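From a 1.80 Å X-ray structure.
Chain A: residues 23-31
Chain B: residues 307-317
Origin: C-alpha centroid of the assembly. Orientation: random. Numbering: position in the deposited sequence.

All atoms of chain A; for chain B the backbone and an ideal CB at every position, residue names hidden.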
ATOM      1  N   LEU A  23      -7.596   8.231 -10.435  1.00 16.43           N
ATOM      2  CA  LEU A  23      -8.996   7.999 -10.802  1.00 16.63           C
ATOM      3  C   LEU A  23      -9.691   9.300 -11.199  1.00 17.11           C
ATOM      4  O   LEU A  23     -10.819   9.580 -10.790  1.00 15.90           O
ATOM      5  CB  LEU A  23      -9.753   7.303  -9.670  1.00 19.14           C
ATOM      6  CG  LEU A  23     -10.015   5.806  -9.845  1.00 18.13           C
ATOM      7  CD1 LEU A  23     -10.865   5.550 -11.080  1.00 22.06           C
ATOM      8  CD2 LEU A  23      -8.706   5.037  -9.921  1.00 19.81           C
ATOM      9  N   THR A  24      -9.004  10.105 -12.004  1.00 17.87           N
ATOM     10  CA  THR A  24      -9.497  11.416 -12.397  1.00 16.58           C
ATOM     11  C   THR A  24      -9.183  11.650 -13.866  1.00 16.03           C
ATOM     12  O   THR A  24      -8.168  11.176 -14.382  1.00 15.93           O
ATOM     13  CB  THR A  24      -8.865  12.524 -11.532  1.00 17.23           C
ATOM     14  OG1 THR A  24      -9.198  12.307 -10.156  1.00 18.72           O
ATOM     15  CG2 THR A  24      -9.350  13.907 -11.949  1.00 19.63           C
ATOM     16  N   ASN A  25     -10.068  12.382 -14.538  1.00 16.44           N
ATOM     17  CA  ASN A  25      -9.807  12.838 -15.899  1.00 18.93           C
ATOM     18  C   ASN A  25      -8.874  14.035 -15.784  1.00 17.34           C
ATOM     19  O   ASN A  25      -9.309  15.153 -15.494  1.00 19.81           O
ATOM     20  CB  ASN A  25     -11.109  13.193 -16.610  1.00 19.10           C
ATOM     21  CG  ASN A  25     -10.908  13.545 -18.076  1.00 18.85           C
ATOM     22  OD1 ASN A  25      -9.939  14.206 -18.449  1.00 21.79           O
ATOM     23  ND2 ASN A  25     -11.835  13.105 -18.918  1.00 19.92           N
ATOM     24  N   LEU A  26      -7.578  13.797 -16.001  1.00 19.25           N
ATOM     25  CA  LEU A  26      -6.588  14.857 -15.839  1.00 18.36           C
ATOM     26  C   LEU A  26      -6.832  15.986 -16.832  1.00 18.43           C
ATOM     27  O   LEU A  26      -6.643  17.167 -16.507  1.00 19.27           O
ATOM     28  CB  LEU A  26      -5.184  14.276 -16.001  1.00 17.67           C
ATOM     29  CG  LEU A  26      -4.877  13.094 -15.076  1.00 17.38           C
ATOM     30  CD1 LEU A  26      -3.537  12.456 -15.415  1.00 17.43           C
ATOM     31  CD2 LEU A  26      -4.911  13.531 -13.618  1.00 18.99           C
ATOM     32  N   TYR A  27      -7.266  15.637 -18.046  1.00 17.04           N
ATOM     33  CA  TYR A  27      -7.608  16.640 -19.047  1.00 19.88           C
ATOM     34  C   TYR A  27      -8.716  17.551 -18.535  1.00 20.62           C
ATOM     35  O   TYR A  27      -8.632  18.779 -18.649  1.00 22.46           O
ATOM     36  CB  TYR A  27      -8.022  15.936 -20.343  1.00 21.76           C
ATOM     37  CG  TYR A  27      -8.478  16.830 -21.478  1.00 24.62           C
ATOM     38  CD1 TYR A  27      -9.768  17.352 -21.510  1.00 25.42           C
ATOM     39  CD2 TYR A  27      -7.631  17.119 -22.540  1.00 26.04           C
ATOM     40  CE1 TYR A  27     -10.188  18.157 -22.550  1.00 28.49           C
ATOM     41  CE2 TYR A  27      -8.045  17.919 -23.587  1.00 28.90           C
ATOM     42  CZ  TYR A  27      -9.323  18.437 -23.587  1.00 29.15           C
ATOM     43  OH  TYR A  27      -9.738  19.236 -24.626  1.00 32.03           O
ATOM     44  N   GLN A  28      -9.768  16.959 -17.963  1.00 20.58           N
ATOM     45  CA  GLN A  28     -10.836  17.756 -17.370  1.00 19.87           C
ATOM     46  C   GLN A  28     -10.344  18.527 -16.152  1.00 19.74           C
ATOM     47  O   GLN A  28     -10.756  19.670 -15.930  1.00 20.45           O
ATOM     48  CB  GLN A  28     -12.017  16.860 -16.993  1.00 21.74           C
ATOM     49  CG  GLN A  28     -13.079  17.563 -16.160  1.00 25.15           C
ATOM     50  CD  GLN A  28     -14.256  16.668 -15.834  1.00 24.64           C
ATOM     51  OE1 GLN A  28     -14.310  15.515 -16.260  1.00 26.81           O
ATOM     52  NE2 GLN A  28     -15.208  17.196 -15.072  1.00 24.94           N
ATOM     53  N   LEU A  29      -9.483  17.909 -15.338  1.00 19.70           N
ATOM     54  CA  LEU A  29      -9.009  18.565 -14.123  1.00 19.81           C
ATOM     55  C   LEU A  29      -8.254  19.849 -14.438  1.00 18.91           C
ATOM     56  O   LEU A  29      -8.424  20.862 -13.750  1.00 20.05           O
ATOM     57  CB  LEU A  29      -8.122  17.616 -13.319  1.00 19.71           C
ATOM     58  CG  LEU A  29      -7.474  18.262 -12.092  1.00 19.36           C
ATOM     59  CD1 LEU A  29      -8.346  18.082 -10.856  1.00 20.68           C
ATOM     60  CD2 LEU A  29      -6.075  17.714 -11.867  1.00 21.26           C
ATOM     61  N   ARG A  30      -7.408  19.827 -15.470  1.00 21.40           N
ATOM     62  CA  ARG A  30      -6.642  21.026 -15.805  1.00 20.47           C
ATOM     63  C   ARG A  30      -7.558  22.175 -16.216  1.00 20.82           C
ATOM     64  O   ARG A  30      -7.269  23.342 -15.927  1.00 22.96           O
ATOM     65  CB  ARG A  30      -5.628  20.711 -16.904  1.00 23.04           C
ATOM     66  CG  ARG A  30      -4.526  19.777 -16.435  1.00 22.93           C
ATOM     67  CD  ARG A  30      -3.285  19.843 -17.308  1.00 27.74           C
ATOM     68  NE  ARG A  30      -2.142  19.233 -16.631  1.00 24.67           N
ATOM     69  CZ  ARG A  30      -0.903  19.212 -17.113  1.00 29.89           C
ATOM     70  NH1 ARG A  30      -0.638  19.750 -18.295  1.00 27.33           N
ATOM     71  NH2 ARG A  30       0.068  18.635 -16.418  1.00 27.70           N
ATOM     72  N   ARG A  31      -8.664  21.866 -16.894  1.00 20.40           N
ATOM     73  CA  ARG A  31      -9.583  22.907 -17.347  1.00 19.86           C
ATOM     74  C   ARG A  31     -10.517  23.392 -16.240  1.00 24.50           C
ATOM     75  O   ARG A  31     -10.808  24.590 -16.157  1.00 24.23           O
ATOM     76  CB  ARG A  31     -10.380  22.405 -18.551  1.00 21.50           C
ATOM     77  CG  ARG A  31      -9.557  22.405 -19.824  1.00 24.66           C
ATOM     78  CD  ARG A  31      -9.885  21.244 -20.742  1.00 28.30           C
ATOM     79  NE  ARG A  31      -9.011  21.250 -21.913  1.00 31.14           N
ATOM     80  CZ  ARG A  31      -7.763  20.790 -21.918  1.00 29.73           C
ATOM     81  NH1 ARG A  31      -7.241  20.268 -20.816  1.00 24.61           N
ATOM     82  NH2 ARG A  31      -7.039  20.842 -23.027  1.00 33.18           N
TER
ATOM     83  N   UNK B 307       6.036  13.985 -18.932  1.00 18.37           N
ATOM     84  CA  UNK B 307       5.196  12.820 -18.661  1.00 16.76           C
ATOM     85  C   UNK B 307       3.807  13.259 -18.214  1.00 16.22           C
ATOM     86  O   UNK B 307       2.788  12.715 -18.658  1.00 16.36           O
ATOM     87  CB  UNK B 307       5.839  11.927 -17.598  1.00 16.76           C
ATOM     88  N   UNK B 308       3.750  14.245 -17.317  1.00 17.16           N
ATOM     89  CA  UNK B 308       2.465  14.738 -16.836  1.00 18.27           C
ATOM     90  C   UNK B 308       1.652  15.362 -17.962  1.00 18.51           C
ATOM     91  O   UNK B 308       0.431  15.189 -18.021  1.00 17.21           O
ATOM     92  CB  UNK B 308       2.674  15.757 -15.714  1.00 18.27           C
ATOM     93  N   UNK B 309       2.306  16.114 -18.849  1.00 18.08           N
ATOM     94  CA  UNK B 309       1.606  16.705 -19.984  1.00 20.58           C
ATOM     95  C   UNK B 309       1.044  15.624 -20.898  1.00 17.63           C
ATOM     96  O   UNK B 309      -0.097  15.725 -21.368  1.00 17.20           O
ATOM     97  CB  UNK B 309       2.542  17.626 -20.769  1.00 20.58           C
ATOM     98  N   UNK B 310       1.828  14.572 -21.145  1.00 18.02           N
ATOM     99  CA  UNK B 310       1.343  13.460 -21.956  1.00 16.79           C
ATOM    100  C   UNK B 310       0.128  12.806 -21.310  1.00 17.28           C
ATOM    101  O   UNK B 310      -0.876  12.532 -21.980  1.00 17.20           O
ATOM    102  CB  UNK B 310       2.451  12.426 -22.163  1.00 16.79           C
ATOM    103  N   UNK B 311       0.201  12.552 -20.001  1.00 19.41           N
ATOM    104  CA  UNK B 311      -0.925  11.939 -19.300  1.00 16.69           C
ATOM    105  C   UNK B 311      -2.161  12.831 -19.348  1.00 18.51           C
ATOM    106  O   UNK B 311      -3.276  12.347 -19.575  1.00 17.95           O
ATOM    107  CB  UNK B 311      -0.548  11.644 -17.847  1.00 16.69           C
ATOM    108  N   UNK B 312      -1.985  14.135 -19.134  1.00 17.98           N
ATOM    109  CA  UNK B 312      -3.098  15.074 -19.100  1.00 17.20           C
ATOM    110  C   UNK B 312      -3.603  15.456 -20.484  1.00 18.90           C
ATOM    111  O   UNK B 312      -4.607  16.172 -20.580  1.00 21.05           O
ATOM    112  CB  UNK B 312      -2.683  16.337 -18.344  1.00 17.20           C
ATOM    113  N   UNK B 313      -2.945  15.004 -21.550  1.00 19.19           N
ATOM    114  CA  UNK B 313      -3.422  15.301 -22.895  1.00 22.96           C
ATOM    115  C   UNK B 313      -4.556  14.386 -23.340  1.00 23.58           C
ATOM    116  O   UNK B 313      -5.186  14.666 -24.366  1.00 22.42           O
ATOM    117  CB  UNK B 313      -2.263  15.197 -23.888  1.00 22.96           C
ATOM    118  N   UNK B 314      -4.832  13.313 -22.603  1.00 23.99           N
ATOM    119  CA  UNK B 314      -5.885  12.373 -22.965  1.00 24.13           C
ATOM    120  C   UNK B 314      -7.180  12.733 -22.246  1.00 22.46           C
ATOM    121  O   UNK B 314      -7.207  12.842 -21.016  1.00 23.59           O
ATOM    122  CB  UNK B 314      -5.468  10.939 -22.631  1.00 24.13           C
ATOM    123  N   UNK B 315      -8.254  12.906 -23.019  1.00 21.41           N
ATOM    124  CA  UNK B 315      -9.574  13.211 -22.466  1.00 23.55           C
ATOM    125  C   UNK B 315     -10.239  11.905 -22.027  1.00 23.63           C
ATOM    126  O   UNK B 315     -11.179  11.395 -22.641  1.00 24.71           O
ATOM    127  CB  UNK B 315     -10.442  13.949 -23.487  1.00 23.55           C
ATOM    128  N   UNK B 316      -9.720  11.364 -20.928  1.00 21.23           N
ATOM    129  CA  UNK B 316     -10.203  10.109 -20.373  1.00 23.37           C
ATOM    130  C   UNK B 316      -9.816  10.059 -18.904  1.00 21.01           C
ATOM    131  O   UNK B 316      -8.963  10.822 -18.443  1.00 20.56           O
ATOM    132  CB  UNK B 316      -9.639   8.908 -21.134  1.00 23.37           C
ATOM    133  N   UNK B 317     -10.458   9.157 -18.172  1.00 20.81           N
ATOM    134  CA  UNK B 317     -10.141   8.972 -16.762  1.00 20.55           C
ATOM    135  C   UNK B 317      -8.858   8.164 -16.641  1.00 19.28           C
ATOM    136  O   UNK B 317      -8.670   7.157 -17.335  1.00 19.84           O
ATOM    137  CB  UNK B 317     -11.290   8.281 -16.025  1.00 20.55           C
TER

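Position 307 has helical backbone angles (-63/-45), and its ideal CB finds no chain A atom within 5.5 Å, so chain A sets no preference; it is Ile B307. Position 310 is equally unconstrained and holds Thr B310.

At 308 the CB points sideways and lies 3.9 Å from Arg A30 NH2. A small residue fits beside the guanidinium, and an acidic or polar one could also be imagined. The deposited residue is Ala B308, its CB 4.0 Å from Arg A30 NH2.

Position 309 points its CB away, yet Arg A30 NH1 is only 4.6 Å from that ideal CB. A flexible acid could turn back to the charge; Gln is a weaker alternative. Glu B309 does so with chi2 p: OE1 accepts from Arg A30 NH1 at 2.9 Å, near the guanidinium plane, in a salt bridge. Water 3 also bridges Arg A30 NH1 and Glu B309 OE2, and water 2 lies between Arg A30 NH2 and OE1.

The CB of 311 lies 3.9 Å from Leu A26 CD1, an apolar surface suited to Leu, Ile, Met or Val. Leu B311 meets it through its CB, 3.9 Å from Leu A26 CD1.

Position 312 is tighter. Its ideal CB is 3.4 Å from Arg A30 NE and 4.0 Å from Leu A26 CB, which favours Gly, Ala or perhaps Ser. Ala B312 places its methyl over one face of the guanidinium, while its backbone O lies 3.4 Å from Tyr A27 CA and accepts from water 4, itself bound to Arg A31 NH1.

Positions 313 and 314 point away and have no chain A atom within 5.5 Å of CB, so many residues would do. Ser B313 turns OG back to Thr B310 O (2.8 Å); Ala B314 contributes its backbone O, 3.3 Å from Tyr A27 CB and bonded to water 1.

At 315 the CB points sideways, 4.0 Å from Tyr A27 CD1 and 4.9 Å from Asn A25 ND2. A short acceptor, Asp or Asn, suits both. Asp B315 OD1 accepts from Asn A25 ND2 (3.0 Å, 159°), and its CB sits 4.1 Å from the Tyr A27 ring centroid, 16° off the normal, a CH-pi contact.

Position 316 is extended (-158/164) with CB away, 5.2 Å from Asn A25 ND2, so chain A asks little of the side chain and polar, charged or long residues would all suit. Arg B316 bonds elsewhere in the structure; its O contacts Asn A25 CA at 3.4 Å and takes water 1, which also accepts from Leu A26 N.

The CB of 317 is 4.5 Å from Thr A24 C, and extended angles (-78/135) suit Val, Ile or Thr. Val B317 CG1 reaches Leu A23 CD1 at 4.3 Å.

Chain B (307-317) IAETLASADRV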
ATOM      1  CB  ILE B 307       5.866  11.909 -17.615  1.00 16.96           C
ATOM      2  CG1 ILE B 307       7.098  11.231 -18.215  1.00 15.71           C
ATOM      3  CG2 ILE B 307       4.881  10.874 -17.089  1.00 16.02           C
ATOM      4  CD1 ILE B 307       7.861  10.377 -17.232  1.00 15.36           C
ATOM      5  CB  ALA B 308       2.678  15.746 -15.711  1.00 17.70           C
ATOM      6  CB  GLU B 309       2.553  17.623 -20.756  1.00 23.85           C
ATOM      7  CG  GLU B 309       1.890  18.437 -21.851  1.00 25.60           C
ATOM      8  CD  GLU B 309       1.202  19.675 -21.317  1.00 30.71           C
ATOM      9  OE1 GLU B 309       1.550  20.115 -20.199  1.00 31.86           O
ATOM     10  OE2 GLU B 309       0.315  20.210 -22.014  1.00 33.01           O
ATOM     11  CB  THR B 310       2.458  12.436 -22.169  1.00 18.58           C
ATOM     12  OG1 THR B 310       3.517  13.030 -22.930  1.00 19.71           O
ATOM     13  CG2 THR B 310       1.929  11.217 -22.913  1.00 18.65           C
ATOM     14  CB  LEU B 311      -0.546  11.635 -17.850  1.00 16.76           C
ATOM     15  CG  LEU B 311       0.562  10.620 -17.552  1.00 19.60           C
ATOM     16  CD1 LEU B 311       0.293   9.922 -16.227  1.00 18.79           C
ATOM     17  CD2 LEU B 311       0.717   9.601 -18.673  1.00 19.99           C
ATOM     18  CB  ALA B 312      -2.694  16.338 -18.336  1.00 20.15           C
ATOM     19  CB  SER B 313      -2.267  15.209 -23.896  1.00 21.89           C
ATOM     20  OG  SER B 313      -1.956  13.858 -24.190  1.00 20.94           O
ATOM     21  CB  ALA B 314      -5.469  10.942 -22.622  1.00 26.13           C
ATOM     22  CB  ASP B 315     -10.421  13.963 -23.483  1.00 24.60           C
ATOM     23  CG  ASP B 315     -11.747  14.429 -22.910  1.00 26.58           C
ATOM     24  OD1 ASP B 315     -11.932  14.346 -21.676  1.00 26.74           O
ATOM     25  OD2 ASP B 315     -12.607  14.882 -23.695  1.00 28.10           O
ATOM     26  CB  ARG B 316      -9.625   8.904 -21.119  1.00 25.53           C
ATOM     27  CG  ARG B 316      -8.140   8.702 -20.867  1.00 27.62           C
ATOM     28  CD  ARG B 316      -7.498   7.818 -21.924  1.00 30.37           C
ATOM     29  NE  ARG B 316      -7.949   6.431 -21.839  1.00 36.39           N
ATOM     30  CZ  ARG B 316      -7.594   5.582 -20.879  1.00 39.57           C
ATOM     31  NH1 ARG B 316      -8.056   4.339 -20.891  1.00 40.89           N
ATOM     32  NH2 ARG B 316      -6.779   5.970 -19.907  1.00 34.55           N
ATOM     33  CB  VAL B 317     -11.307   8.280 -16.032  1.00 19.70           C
ATOM     34  CG1 VAL B 317     -10.939   8.002 -14.581  1.00 19.78           C
ATOM     35  CG2 VAL B 317     -12.566   9.128 -16.115  1.00 20.66           C
TER
HETATM   36  O   HOH W   1      -6.702  11.781 -18.194  1.00 20.44           O
HETATM   37  O   HOH W   2       2.467  19.257 -17.590  1.00 27.91           O
HETATM   38  O   HOH W   3      -2.198  20.836 -20.362  1.00 34.15           O
HETATM   39  O   HOH W   4      -4.620  18.771 -21.043  1.00 25.70           O
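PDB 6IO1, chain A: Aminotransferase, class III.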